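Local atomic coordinates of beta subunit of photoactivated adenylyl cyclase (Beggiatoa sp. PS, PDB entry 5M2A), a protein that senses blue light through a flavin-binding BLUF domain and in response probably converts ATP to cyclic AMP in its adenylyl cyclase catalytic domain. Residues A[159-164]-A[178-183]; A[182-187]-A[204-209]; A[4-9]-A[80-85]; A[53-58]-A[87-92]. All coordinates share one frame; numbering follows the deposited sequence. Where two conformers were deposited one is given.

Contact 1: A[159-164]-A[178-183]. With MG (magnesium ion), chain G.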
loop_
_atom_site.group_PDB
_atom_site.type_symbol
_atom_site.label_atom_id
_atom_site.label_comp_id
_atom_site.label_asym_id
_atom_site.label_seq_id
_atom_site.Cartn_x
_atom_site.Cartn_y
_atom_site.Cartn_z
ATOM N N SER A 159 4.176 12.549 10.454
ATOM C CA SER A 159 5.351 13.403 10.376
ATOM C C SER A 159 5.568 13.798 8.927
ATOM O O SER A 159 5.318 13.003 8.023
ATOM C CB SER A 159 6.594 12.713 10.932
ATOM O OG SER A 159 6.966 11.583 10.160
ATOM N N ASP A 160 6.021 15.029 8.694
ATOM C CA ASP A 160 6.296 15.437 7.321
ATOM C C ASP A 160 7.418 16.464 7.312
ATOM O O ASP A 160 7.933 16.864 8.360
ATOM C CB ASP A 160 5.031 15.953 6.618
ATOM C CG ASP A 160 4.634 17.346 7.030
ATOM O OD1 ASP A 160 5.172 17.874 8.018
ATOM O OD2 ASP A 160 3.765 17.918 6.341
ATOM N N ILE A 161 7.774 16.897 6.116
ATOM C CA ILE A 161 9.007 17.642 5.888
ATOM C C ILE A 161 8.724 19.134 5.931
ATOM O O ILE A 161 7.825 19.626 5.237
ATOM C CB ILE A 161 9.621 17.247 4.537
ATOM C CG1 ILE A 161 10.009 15.766 4.568
ATOM C CG2 ILE A 161 10.796 18.137 4.219
ATOM C CD1 ILE A 161 10.594 15.253 3.248
ATOM N N LEU A 162 9.516 19.865 6.723
ATOM C CA LEU A 162 9.360 21.311 6.824
ATOM C C LEU A 162 9.713 21.985 5.507
ATOM O O LEU A 162 10.716 21.647 4.871
ATOM C CB LEU A 162 10.264 21.864 7.933
ATOM C CG LEU A 162 10.166 23.370 8.166
ATOM C CD1 LEU A 162 8.809 23.709 8.769
ATOM C CD2 LEU A 162 11.301 23.855 9.054
ATOM N N ALA A 163 8.888 22.961 5.109
ATOM C CA ALA A 163 9.101 23.737 3.884
ATOM C C ALA A 163 9.213 22.841 2.652
ATOM O O ALA A 163 9.966 23.135 1.720
ATOM C CB ALA A 163 10.335 24.636 3.995
ATOM N N PHE A 164 8.476 21.732 2.635
ATOM C CA PHE A 164 8.606 20.814 1.507
ATOM C C PHE A 164 8.204 21.472 0.191
ATOM O O PHE A 164 8.761 21.139 -0.862
ATOM C CB PHE A 164 7.779 19.555 1.763
ATOM C CG PHE A 164 8.017 18.468 0.753
ATOM C CD1 PHE A 164 9.262 17.881 0.644
ATOM C CD2 PHE A 164 6.994 18.046 -0.084
ATOM C CE1 PHE A 164 9.503 16.876 -0.283
ATOM C CE2 PHE A 164 7.221 17.041 -1.015
ATOM C CZ PHE A 164 8.476 16.454 -1.114
ATOM N N ILE A 178 15.737 11.521 -3.750
ATOM C CA ILE A 178 16.761 11.057 -2.816
ATOM C C ILE A 178 16.453 11.548 -1.412
ATOM O O ILE A 178 16.551 10.797 -0.429
ATOM C CB ILE A 178 18.151 11.522 -3.287
ATOM C CG1 ILE A 178 18.573 10.753 -4.533
ATOM C CG2 ILE A 178 19.188 11.411 -2.171
ATOM C CD1 ILE A 178 19.676 11.463 -5.343
ATOM N N LEU A 179 16.058 12.814 -1.299
ATOM C CA LEU A 179 15.797 13.390 0.011
ATOM C C LEU A 179 14.582 12.747 0.668
ATOM O O LEU A 179 14.611 12.430 1.863
ATOM C CB LEU A 179 15.613 14.904 -0.127
ATOM C CG LEU A 179 15.216 15.694 1.119
ATOM C CD1 LEU A 179 15.879 17.056 1.118
ATOM C CD2 LEU A 179 13.709 15.861 1.214
ATOM N N VAL A 180 13.501 12.552 -0.088
ATOM C CA VAL A 180 12.298 11.978 0.504
ATOM C C VAL A 180 12.525 10.516 0.866
ATOM O O VAL A 180 12.091 10.054 1.929
ATOM C CB VAL A 180 11.101 12.157 -0.454
ATOM C CG1 VAL A 180 9.860 11.525 0.138
ATOM C CG2 VAL A 180 10.828 13.650 -0.693
ATOM N N ASN A 181 13.227 9.763 0.006
ATOM C CA ASN A 181 13.543 8.374 0.353
ATOM C C ASN A 181 14.346 8.286 1.646
ATOM O O ASN A 181 14.150 7.361 2.447
ATOM C CB ASN A 181 14.317 7.693 -0.781
ATOM C CG ASN A 181 13.426 7.288 -1.939
ATOM O OD1 ASN A 181 12.224 7.108 -1.772
ATOM N ND2 ASN A 181 14.022 7.132 -3.119
ATOM N N ARG A 182 15.286 9.211 1.852
ATOM C CA ARG A 182 16.098 9.170 3.063
ATOM C C ARG A 182 15.239 9.445 4.286
ATOM O O ARG A 182 15.349 8.762 5.311
ATOM C CB ARG A 182 17.237 10.187 2.971
ATOM C CG ARG A 182 18.216 10.113 4.141
ATOM C CD ARG A 182 18.891 8.743 4.229
ATOM N NE ARG A 182 19.947 8.721 5.246
ATOM C CZ ARG A 182 21.192 9.130 5.025
ATOM N NH1 ARG A 182 21.528 9.602 3.829
ATOM N NH2 ARG A 182 22.102 9.078 5.996
ATOM N N TYR A 183 14.371 10.447 4.175
ATOM C CA TYR A 183 13.419 10.773 5.232
ATOM C C TYR A 183 12.514 9.588 5.543
ATOM O O TYR A 183 12.351 9.197 6.706
ATOM C CB TYR A 183 12.603 11.989 4.798
ATOM C CG TYR A 183 11.551 12.370 5.786
ATOM C CD1 TYR A 183 11.908 12.911 7.016
ATOM C CD2 TYR A 183 10.213 12.194 5.495
ATOM C CE1 TYR A 183 10.946 13.257 7.936
ATOM C CE2 TYR A 183 9.230 12.551 6.411
ATOM C CZ TYR A 183 9.612 13.073 7.627
ATOM O OH TYR A 183 8.655 13.424 8.534
HETATM MG MG MG G . 5.518 19.161 4.297
HETATM O O HOH W 1 5.299 21.276 4.520
#

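Contact 2: A[182-187]-A[204-209]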
loop_
_atom_site.group_PDB
_atom_site.type_symbol
_atom_site.label_atom_id
_atom_site.label_comp_id
_atom_site.label_asym_id
_atom_site.label_seq_id
_atom_site.Cartn_x
_atom_site.Cartn_y
_atom_site.Cartn_z
ATOM N N ARG A 182 15.286 9.211 1.852
ATOM C CA ARG A 182 16.098 9.170 3.063
ATOM C C ARG A 182 15.239 9.445 4.286
ATOM O O ARG A 182 15.349 8.762 5.311
ATOM C CB ARG A 182 17.237 10.187 2.971
ATOM C CG ARG A 182 18.216 10.113 4.141
ATOM C CD ARG A 182 18.891 8.743 4.229
ATOM N NE ARG A 182 19.947 8.721 5.246
ATOM C CZ ARG A 182 21.192 9.130 5.025
ATOM N NH1 ARG A 182 21.528 9.602 3.829
ATOM N NH2 ARG A 182 22.102 9.078 5.996
ATOM N N TYR A 183 14.371 10.447 4.175
ATOM C CA TYR A 183 13.419 10.773 5.232
ATOM C C TYR A 183 12.514 9.588 5.543
ATOM O O TYR A 183 12.351 9.197 6.706
ATOM C CB TYR A 183 12.603 11.989 4.798
ATOM C CG TYR A 183 11.551 12.370 5.786
ATOM C CD1 TYR A 183 11.908 12.911 7.016
ATOM C CD2 TYR A 183 10.213 12.194 5.495
ATOM C CE1 TYR A 183 10.946 13.257 7.936
ATOM C CE2 TYR A 183 9.230 12.551 6.411
ATOM C CZ TYR A 183 9.612 13.073 7.627
ATOM O OH TYR A 183 8.655 13.424 8.534
ATOM N N PHE A 184 11.917 8.991 4.507
ATOM C CA PHE A 184 11.096 7.798 4.729
ATOM C C PHE A 184 11.889 6.659 5.360
ATOM O O PHE A 184 11.380 5.961 6.248
ATOM C CB PHE A 184 10.483 7.335 3.407
ATOM C CG PHE A 184 9.378 8.210 2.903
ATOM C CD1 PHE A 184 8.810 9.202 3.706
ATOM C CD2 PHE A 184 8.881 8.028 1.616
ATOM C CE1 PHE A 184 7.765 10.004 3.218
ATOM C CE2 PHE A 184 7.856 8.813 1.126
ATOM C CZ PHE A 184 7.291 9.813 1.928
ATOM N N SER A 185 13.115 6.410 4.874
ATOM C CA SER A 185 13.924 5.330 5.429
ATOM C C SER A 185 14.156 5.529 6.920
ATOM O O SER A 185 14.047 4.580 7.707
ATOM C CB SER A 185 15.262 5.244 4.687
ATOM O OG SER A 185 16.043 4.157 5.159
ATOM N N ILE A 186 14.476 6.754 7.321
ATOM C CA ILE A 186 14.743 7.043 8.727
ATOM C C ILE A 186 13.481 6.862 9.553
ATOM O O ILE A 186 13.493 6.208 10.596
ATOM C CB ILE A 186 15.294 8.472 8.872
ATOM C CG1 ILE A 186 16.718 8.546 8.325
ATOM C CG2 ILE A 186 15.248 8.937 10.346
ATOM C CD1 ILE A 186 17.207 9.983 8.104
ATOM N N CYS A 187 12.374 7.447 9.098
ATOM C CA CYS A 187 11.134 7.345 9.859
ATOM C C CYS A 187 10.702 5.900 10.004
ATOM O O CYS A 187 10.380 5.444 11.106
ATOM C CB CYS A 187 10.035 8.164 9.197
ATOM S SG CYS A 187 10.296 9.968 9.260
ATOM N N ASP A 204 4.833 13.701 1.203
ATOM C CA ASP A 204 6.027 13.617 2.033
ATOM C C ASP A 204 5.710 13.214 3.462
ATOM O O ASP A 204 6.597 13.262 4.316
ATOM C CB ASP A 204 6.769 14.959 2.044
ATOM C CG ASP A 204 5.915 16.092 2.608
ATOM O OD1 ASP A 204 4.767 16.249 2.153
ATOM O OD2 ASP A 204 6.381 16.813 3.523
ATOM N N CYS A 205 4.475 12.810 3.733
ATOM C CA CYS A 205 4.016 12.515 5.086
ATOM C C CYS A 205 4.101 11.023 5.377
ATOM O O CYS A 205 3.735 10.196 4.537
ATOM C CB CYS A 205 2.565 12.972 5.302
ATOM S SG CYS A 205 2.232 14.741 5.180
ATOM N N VAL A 206 4.562 10.686 6.580
ATOM C CA VAL A 206 4.586 9.310 7.070
ATOM C C VAL A 206 3.443 9.169 8.066
ATOM O O VAL A 206 3.344 9.946 9.025
ATOM C CB VAL A 206 5.922 8.948 7.739
ATOM C CG1 VAL A 206 5.867 7.508 8.278
ATOM C CG2 VAL A 206 7.087 9.139 6.774
ATOM N N MET A 207 2.580 8.184 7.843
ATOM C CA MET A 207 1.487 7.888 8.754
ATOM C C MET A 207 1.741 6.550 9.430
ATOM O O MET A 207 2.050 5.564 8.759
ATOM C CB MET A 207 0.152 7.846 8.013
ATOM C CG MET A 207 -1.027 7.475 8.908
ATOM S SD MET A 207 -2.552 7.318 7.939
ATOM C CE MET A 207 -3.753 6.941 9.223
ATOM N N ALA A 208 1.590 6.509 10.751
ATOM C CA ALA A 208 1.854 5.289 11.502
ATOM C C ALA A 208 0.947 5.251 12.720
ATOM O O ALA A 208 0.314 6.246 13.075
ATOM C CB ALA A 208 3.322 5.176 11.922
ATOM N N SER A 209 0.855 4.077 13.352
ATOM C CA SER A 209 0.098 3.988 14.586
ATOM C C SER A 209 0.897 3.228 15.634
ATOM O O SER A 209 1.811 2.455 15.323
ATOM C CB SER A 209 -1.255 3.298 14.378
ATOM O OG SER A 209 -1.065 1.970 13.951
#

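Contact 3: A[4-9]-A[80-85]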
loop_
_atom_site.group_PDB
_atom_site.type_symbol
_atom_site.label_atom_id
_atom_site.label_comp_id
_atom_site.label_asym_id
_atom_site.label_seq_id
_atom_site.Cartn_x
_atom_site.Cartn_y
_atom_site.Cartn_z
ATOM N N MET A 4 -2.771 -32.536 19.532
ATOM C CA MET A 4 -3.128 -31.767 18.344
ATOM C C MET A 4 -1.880 -31.303 17.592
ATOM O O MET A 4 -0.883 -30.924 18.205
ATOM C CB MET A 4 -3.993 -30.563 18.721
ATOM C CG MET A 4 -4.417 -29.713 17.535
ATOM S SD MET A 4 -5.428 -28.293 17.987
ATOM C CE MET A 4 -6.871 -29.111 18.661
ATOM N N MET A 5 -1.941 -31.329 16.263
ATOM C CA MET A 5 -0.812 -30.978 15.414
ATOM C C MET A 5 -1.121 -29.762 14.548
ATOM O O MET A 5 -2.275 -29.469 14.227
ATOM C CB MET A 5 -0.417 -32.151 14.513
ATOM C CG MET A 5 0.131 -33.361 15.241
ATOM S SD MET A 5 0.718 -34.586 14.057
ATOM C CE MET A 5 -0.819 -35.022 13.246
ATOM N N LYS A 6 -0.058 -29.062 14.157
ATOM C CA LYS A 6 -0.165 -27.913 13.270
ATOM C C LYS A 6 0.898 -28.014 12.184
ATOM O O LYS A 6 1.840 -28.804 12.276
ATOM C CB LYS A 6 -0.003 -26.592 14.031
ATOM C CG LYS A 6 1.400 -26.387 14.564
ATOM C CD LYS A 6 1.493 -25.167 15.453
ATOM C CE LYS A 6 1.260 -23.889 14.675
ATOM N NZ LYS A 6 1.291 -22.709 15.575
ATOM N N ARG A 7 0.737 -27.193 11.150
ATOM C CA ARG A 7 1.694 -27.136 10.056
ATOM C C ARG A 7 1.879 -25.682 9.659
ATOM O O ARG A 7 0.897 -24.967 9.431
ATOM C CB ARG A 7 1.226 -27.976 8.866
ATOM C CG ARG A 7 2.124 -27.906 7.642
ATOM C CD ARG A 7 1.823 -29.049 6.684
ATOM N NE ARG A 7 0.398 -29.163 6.395
ATOM C CZ ARG A 7 -0.361 -30.196 6.747
ATOM N NH1 ARG A 7 0.170 -31.224 7.395
ATOM N NH2 ARG A 7 -1.651 -30.205 6.442
ATOM N N LEU A 8 3.130 -25.245 9.588
ATOM C CA LEU A 8 3.443 -23.889 9.175
ATOM C C LEU A 8 4.383 -23.907 7.978
ATOM O O LEU A 8 5.173 -24.833 7.783
ATOM C CB LEU A 8 4.048 -23.072 10.329
ATOM C CG LEU A 8 5.390 -23.409 10.984
ATOM C CD1 LEU A 8 6.568 -22.893 10.164
ATOM C CD2 LEU A 8 5.436 -22.825 12.389
ATOM N N VAL A 9 4.292 -22.854 7.171
ATOM C CA VAL A 9 5.145 -22.697 6.005
ATOM C C VAL A 9 5.679 -21.281 6.040
ATOM O O VAL A 9 4.927 -20.347 6.338
ATOM C CB VAL A 9 4.383 -22.956 4.693
ATOM C CG1 VAL A 9 5.333 -22.897 3.504
ATOM C CG2 VAL A 9 3.664 -24.295 4.739
ATOM N N LEU A 80 4.019 -17.779 5.974
ATOM C CA LEU A 80 2.982 -17.582 4.967
ATOM C C LEU A 80 1.670 -18.263 5.300
ATOM O O LEU A 80 0.611 -17.806 4.854
ATOM C CB LEU A 80 3.452 -18.103 3.609
ATOM C CG LEU A 80 4.637 -17.394 2.971
ATOM C CD1 LEU A 80 4.964 -18.096 1.672
ATOM C CD2 LEU A 80 4.313 -15.928 2.741
ATOM N N LYS A 81 1.709 -19.344 6.063
ATOM C CA LYS A 81 0.503 -20.117 6.280
ATOM C C LYS A 81 0.689 -20.935 7.541
ATOM O O LYS A 81 1.771 -21.472 7.789
ATOM C CB LYS A 81 0.199 -21.024 5.079
ATOM C CG LYS A 81 -0.980 -21.970 5.289
ATOM C CD LYS A 81 -1.042 -23.042 4.209
ATOM C CE LYS A 81 -1.715 -22.543 2.943
ATOM N NZ LYS A 81 -1.712 -23.587 1.872
ATOM N N THR A 82 -0.367 -21.008 8.339
ATOM C CA THR A 82 -0.406 -21.887 9.498
ATOM C C THR A 82 -1.719 -22.646 9.453
ATOM O O THR A 82 -2.790 -22.033 9.420
ATOM C CB THR A 82 -0.271 -21.104 10.805
ATOM O OG1 THR A 82 0.960 -20.374 10.796
ATOM C CG2 THR A 82 -0.259 -22.047 11.983
ATOM N N GLU A 83 -1.631 -23.972 9.428
ATOM C CA GLU A 83 -2.794 -24.846 9.478
ATOM C C GLU A 83 -2.886 -25.435 10.878
ATOM O O GLU A 83 -1.930 -26.054 11.358
ATOM C CB GLU A 83 -2.697 -25.956 8.435
ATOM C CG GLU A 83 -2.762 -25.482 6.999
ATOM C CD GLU A 83 -2.450 -26.596 6.014
ATOM O OE1 GLU A 83 -1.298 -26.661 5.531
ATOM O OE2 GLU A 83 -3.354 -27.419 5.739
ATOM N N TYR A 84 -4.023 -25.236 11.532
ATOM C CA TYR A 84 -4.229 -25.727 12.884
ATOM C C TYR A 84 -5.076 -26.991 12.869
ATOM O O TYR A 84 -5.891 -27.205 11.967
ATOM C CB TYR A 84 -4.896 -24.660 13.754
ATOM C CG TYR A 84 -4.006 -23.472 14.046
ATOM C CD1 TYR A 84 -3.096 -23.506 15.094
ATOM C CD2 TYR A 84 -4.074 -22.321 13.273
ATOM C CE1 TYR A 84 -2.281 -22.427 15.369
ATOM C CE2 TYR A 84 -3.261 -21.234 13.541
ATOM C CZ TYR A 84 -2.367 -21.293 14.591
ATOM O OH TYR A 84 -1.550 -20.217 14.863
ATOM N N ASP A 85 -4.863 -27.832 13.882
ATOM C CA ASP A 85 -5.635 -29.058 14.081
ATOM C C ASP A 85 -5.629 -29.924 12.820
ATOM O O ASP A 85 -6.666 -30.406 12.357
ATOM C CB ASP A 85 -7.064 -28.731 14.521
ATOM C CG ASP A 85 -7.756 -29.903 15.199
ATOM O OD1 ASP A 85 -7.325 -31.059 15.003
ATOM O OD2 ASP A 85 -8.737 -29.665 15.933
#

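Contact 4: A[53-58]-A[87-92]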
loop_
_atom_site.group_PDB
_atom_site.type_symbol
_atom_site.label_atom_id
_atom_site.label_comp_id
_atom_site.label_asym_id
_atom_site.label_seq_id
_atom_site.Cartn_x
_atom_site.Cartn_y
_atom_site.Cartn_z
ATOM N N ILE A 53 8.566 -26.147 5.365
ATOM C CA ILE A 53 7.303 -26.620 5.909
ATOM C C ILE A 53 7.633 -27.441 7.145
ATOM O O ILE A 53 8.478 -28.338 7.083
ATOM C CB ILE A 53 6.528 -27.467 4.882
ATOM C CG1 ILE A 53 6.352 -26.699 3.569
ATOM C CG2 ILE A 53 5.174 -27.884 5.450
ATOM C CD1 ILE A 53 5.704 -27.517 2.446
ATOM N N LEU A 54 6.992 -27.113 8.266
ATOM C CA LEU A 54 7.176 -27.813 9.531
ATOM C C LEU A 54 5.828 -28.329 10.015
ATOM O O LEU A 54 4.815 -27.634 9.897
ATOM C CB LEU A 54 7.787 -26.884 10.593
ATOM C CG LEU A 54 9.182 -26.305 10.358
ATOM C CD1 LEU A 54 9.529 -25.289 11.442
ATOM C CD2 LEU A 54 10.226 -27.412 10.309
ATOM N N GLU A 55 5.800 -29.548 10.556
ATOM C CA GLU A 55 4.556 -30.078 11.089
ATOM C C GLU A 55 4.839 -30.950 12.306
ATOM O O GLU A 55 5.899 -31.569 12.417
ATOM C CB GLU A 55 3.767 -30.865 10.035
ATOM C CG GLU A 55 4.620 -31.740 9.149
ATOM C CD GLU A 55 3.813 -32.484 8.102
ATOM O OE1 GLU A 55 4.353 -33.439 7.504
ATOM O OE2 GLU A 55 2.640 -32.113 7.875
ATOM N N GLY A 56 3.878 -30.973 13.215
ATOM C CA GLY A 56 4.016 -31.695 14.468
ATOM C C GLY A 56 3.092 -31.086 15.500
ATOM O O GLY A 56 2.347 -30.149 15.220
ATOM N N GLU A 57 3.156 -31.637 16.713
ATOM C CA GLU A 57 2.347 -31.101 17.799
ATOM C C GLU A 57 2.672 -29.628 18.022
ATOM O O GLU A 57 3.821 -29.197 17.876
ATOM C CB GLU A 57 2.555 -31.912 19.080
ATOM C CG GLU A 57 1.590 -33.082 19.198
ATOM C CD GLU A 57 1.943 -34.029 20.323
ATOM O OE1 GLU A 57 3.048 -33.895 20.891
ATOM O OE2 GLU A 57 1.117 -34.912 20.641
ATOM N N ASN A 58 1.638 -28.855 18.357
ATOM C CA ASN A 58 1.732 -27.399 18.295
ATOM C C ASN A 58 2.861 -26.860 19.164
ATOM O O ASN A 58 3.614 -25.978 18.737
ATOM C CB ASN A 58 0.400 -26.774 18.705
ATOM C CG ASN A 58 -0.775 -27.376 17.965
ATOM O OD1 ASN A 58 -0.617 -27.938 16.883
ATOM N ND2 ASN A 58 -1.961 -27.264 18.548
ATOM N N THR A 87 -5.207 -33.031 10.355
ATOM C CA THR A 87 -5.531 -34.440 10.515
ATOM C C THR A 87 -4.368 -35.343 10.123
ATOM O O THR A 87 -4.083 -36.322 10.821
ATOM C CB THR A 87 -6.772 -34.791 9.687
ATOM O OG1 THR A 87 -7.859 -33.934 10.061
ATOM C CG2 THR A 87 -7.177 -36.240 9.917
ATOM N N ASP A 88 -3.680 -35.024 9.029
ATOM C CA ASP A 88 -2.634 -35.877 8.490
ATOM C C ASP A 88 -1.360 -35.077 8.266
ATOM O O ASP A 88 -1.404 -33.937 7.791
ATOM C CB ASP A 88 -3.072 -36.514 7.171
ATOM C CG ASP A 88 -4.466 -37.110 7.245
ATOM O OD1 ASP A 88 -4.727 -37.923 8.158
ATOM O OD2 ASP A 88 -5.307 -36.754 6.392
ATOM N N ARG A 89 -0.230 -35.683 8.616
ATOM C CA ARG A 89 1.061 -35.124 8.247
ATOM C C ARG A 89 1.214 -35.126 6.734
ATOM O O ARG A 89 0.798 -36.067 6.053
ATOM C CB ARG A 89 2.196 -35.927 8.879
ATOM C CG ARG A 89 2.367 -35.707 10.367
ATOM C CD ARG A 89 3.486 -36.580 10.911
ATOM N NE ARG A 89 3.578 -36.497 12.364
ATOM C CZ ARG A 89 4.361 -35.646 13.016
ATOM N NH1 ARG A 89 5.124 -34.794 12.343
ATOM N NH2 ARG A 89 4.378 -35.644 14.341
ATOM N N MET A 90 1.822 -34.064 6.211
ATOM C CA MET A 90 2.093 -33.991 4.784
ATOM C C MET A 90 3.311 -34.822 4.389
ATOM O O MET A 90 3.349 -35.372 3.282
ATOM C CB MET A 90 2.296 -32.530 4.379
ATOM C CG MET A 90 1.854 -32.209 2.977
ATOM S SD MET A 90 1.965 -30.442 2.635
ATOM C CE MET A 90 1.009 -30.375 1.120
ATOM N N PHE A 91 4.302 -34.930 5.270
ATOM C CA PHE A 91 5.558 -35.620 4.981
ATOM C C PHE A 91 5.898 -36.549 6.138
ATOM O O PHE A 91 6.923 -36.388 6.809
ATOM C CB PHE A 91 6.673 -34.607 4.722
ATOM C CG PHE A 91 6.286 -33.549 3.742
ATOM C CD1 PHE A 91 6.261 -33.825 2.386
ATOM C CD2 PHE A 91 5.918 -32.289 4.172
ATOM C CE1 PHE A 91 5.895 -32.856 1.475
ATOM C CE2 PHE A 91 5.547 -31.314 3.263
ATOM C CZ PHE A 91 5.537 -31.603 1.909
ATOM N N PRO A 92 5.067 -37.567 6.370
ATOM C CA PRO A 92 5.226 -38.391 7.579
ATOM C C PRO A 92 6.553 -39.123 7.668
ATOM O O PRO A 92 6.944 -39.525 8.769
ATOM C CB PRO A 92 4.058 -39.382 7.478
ATOM C CG PRO A 92 3.784 -39.481 6.013
ATOM C CD PRO A 92 4.041 -38.104 5.462
#

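Contact 1: A[159-164]-A[178-183]
Ser159 OG donates a hydrogen bond of 3.0 Å to Tyr183 OH, joining the end of strand 150-161 to helix 173-193. The same hydroxyl is hydrogen-bonded to Thr247 OG1, so this buried oxygen has two partners. A CH-pi contact lies beside it: Ile161 CG1 sits over one face of the Tyr183 ring, 3.8 Å from the ring centroid. The CB of Tyr183 points at the strand and CG continues anti to the backbone N (chi1 177°), with the ring alongside Ile161; the two side chains run antiparallel past one another. An alanine at Tyr183 would probably leave Ser159 OG without its acceptor and open a gap beside Ile161. The arrangement belongs to the catalytic core of class III cyclases, where helix 173-193 packs against the sheet that holds strand 150-161. Apolar tips fill the rest: Ile161 CD1 meets Leu179 CD2 at 3.8 Å, and Phe164 CE1 meets Val180 CG2 at 3.5 Å, these last two crossing at about a right angle. Ile161 O binds magnesium at 2.5 Å, with water 1 as a further ligand; Asp160, salt-bridged to Arg287, and Asp204 complete the site, Asp160 OD2 at a longer 3.0 Å from the ion.

Contact 2: A[182-187]-A[204-209]
Val206 CG2 is the knot of the packed side, held among three residues of helix 173-193. Phe184 CD1 comes closest at 3.5 Å, Cys187 CB lies 3.9 Å away, and Tyr183 CE2 is 4.0 Å off. Phe184 reaches this methyl although its CB does not head straight for the strand: CG lies anti to the carbonyl carbon, beside the backbone N (chi1 -73°), and the end of the ring comes nearer. Two ring carbons also close on Asp204 O, Tyr183 CE2 at 3.4 Å and Phe184 CE1 at 3.6 Å, the oxygen lying at the edge of the Phe184 ring. This buried carbonyl oxygen has no hydrogen-bond partner in the model; its neighbours here are aromatic C-H groups. Cys187 SG rests over one face of the Tyr183 ring, offset toward its rim. In the class III cyclase fold the helix belongs to the crossover from strand 150-161 to the hairpin of strands 197-202 and 205-211, and Asp204 sits in that hairpin's turn. Its carboxylate leans away from the aromatic rings, OD2 accepting the backbone N-H of Ile161 beside the magnesium ion. The contact is looser at Arg182, which is exposed, and Ser185, partly so; neither side chain meets segment 204-209, whereas Ile186 is covered by helix 215-235. Outward, Ser185 packs against Ser263 of the second subunit, while Phe184, stacked on Phe201, touches Met261 of that subunit.

Contact 3: A[4-9]-A[80-85]
Arg7 and Glu83 are paired twice, through their backbones and through their side chains. Glu83 N donates to Arg7 O at 2.7 Å in a nearly straight bond (173°), and Arg7 N returns one to Glu83 O at 2.9 Å. On the same face of the sheet the two side chains run alongside each other in the same direction, and a bend at chi3 (50°) turns NE of Arg7 toward Glu83. Arg7 NE donates to Glu83 OE1 at 3.1 Å as part of a salt bridge, the oxygen lying near the guanidinium plane but met from above the carboxylate plane (55° out of it). Arg7 NH2 adds a weak bond to Glu83 OE2 at 3.3 Å. The remaining nitrogen, NH1, serves Glu55 OE2 in a second salt bridge and the carbonyl of Asp88. An alanine at Arg7 would probably leave both the Glu83 and Glu55 carboxylates without this cationic mate. Farther along, Val9 N donates to Lys81 O at 2.9 Å. Val9 O accepts twice, from Leu80 N at 2.7 Å and weakly from Lys81 N at 3.4 Å, which makes Leu80 and Lys81 a classic beta bulge opposite Val9. On the opposite face Lys6 CE packs on Thr82 CG2, while Lys6 NZ is paired with Asp62 of helix 58-69. Lys81 NZ bonds to Thr118 OG1 of the second subunit. The antiparallel pairing joins strand 5-14 to strand 77-83 in the sheet of the ferredoxin-like BLUF domain.

Contact 4: A[53-58]-A[87-92]
Glu55 grips two successive backbone amides with one carboxylate: Met90 N donates to OE2 of Glu55 at 2.7 Å, nearly straight at 175°, and Phe91 N donates to OE1 of Glu55 at 2.7 Å. Each oxygen uses its syn lone pair. The Glu55 CG lies between the backbone N and the carbonyl carbon (chi1 41°), and from there the extended chain carries the carboxylate to the loop. Alongside, Arg89 NH1 gives a weak bond of 3.3 Å to Glu55 O, while Ile53 CD1 touches the edge of the Phe91 ring at CE2, 3.9 Å away. Met90 CB sits over one face of that ring. In the next shell Thr40 OG1 bonds to both Glu55 OE1 and Arg89 NH1, and Asn38 O takes Arg89 NH2. Arg7, salt-bridged to OE2, would probably favour an ionised Glu55. Gly56 turns the corner with a positive phi (156°), where a CB would press on the carbonyl O of Glu55. Farther out, Phe91 meets the Trp94 ring and packs on Pro111 of the second subunit. The Glu55 bonds tie the loop to strand 49-55 of the BLUF domain, the strand whose Leu54 touches the flavin mononucleotide.

The four contacts form two pairs, one in each domain. Contacts 1 and 2 have centres about 8 Å apart and share Arg182 and Tyr183; their strands are neighbours, joined by Ser159 O and Val206 N at 2.8 Å, and together they supply Asp160, Ile161 and Asp204 to the magnesium site. Contacts 3 and 4, also about 8 Å apart, meet on adjacent strands of the BLUF sheet, where Lys6 N lies 2.8 Å from Gly56 O. Leu8 and Ile53 have side chains about 9 Å from the flavin. Between the pairs the centres are about 35 to 48 Å apart without touching, yet all four contacts reach the second subunit.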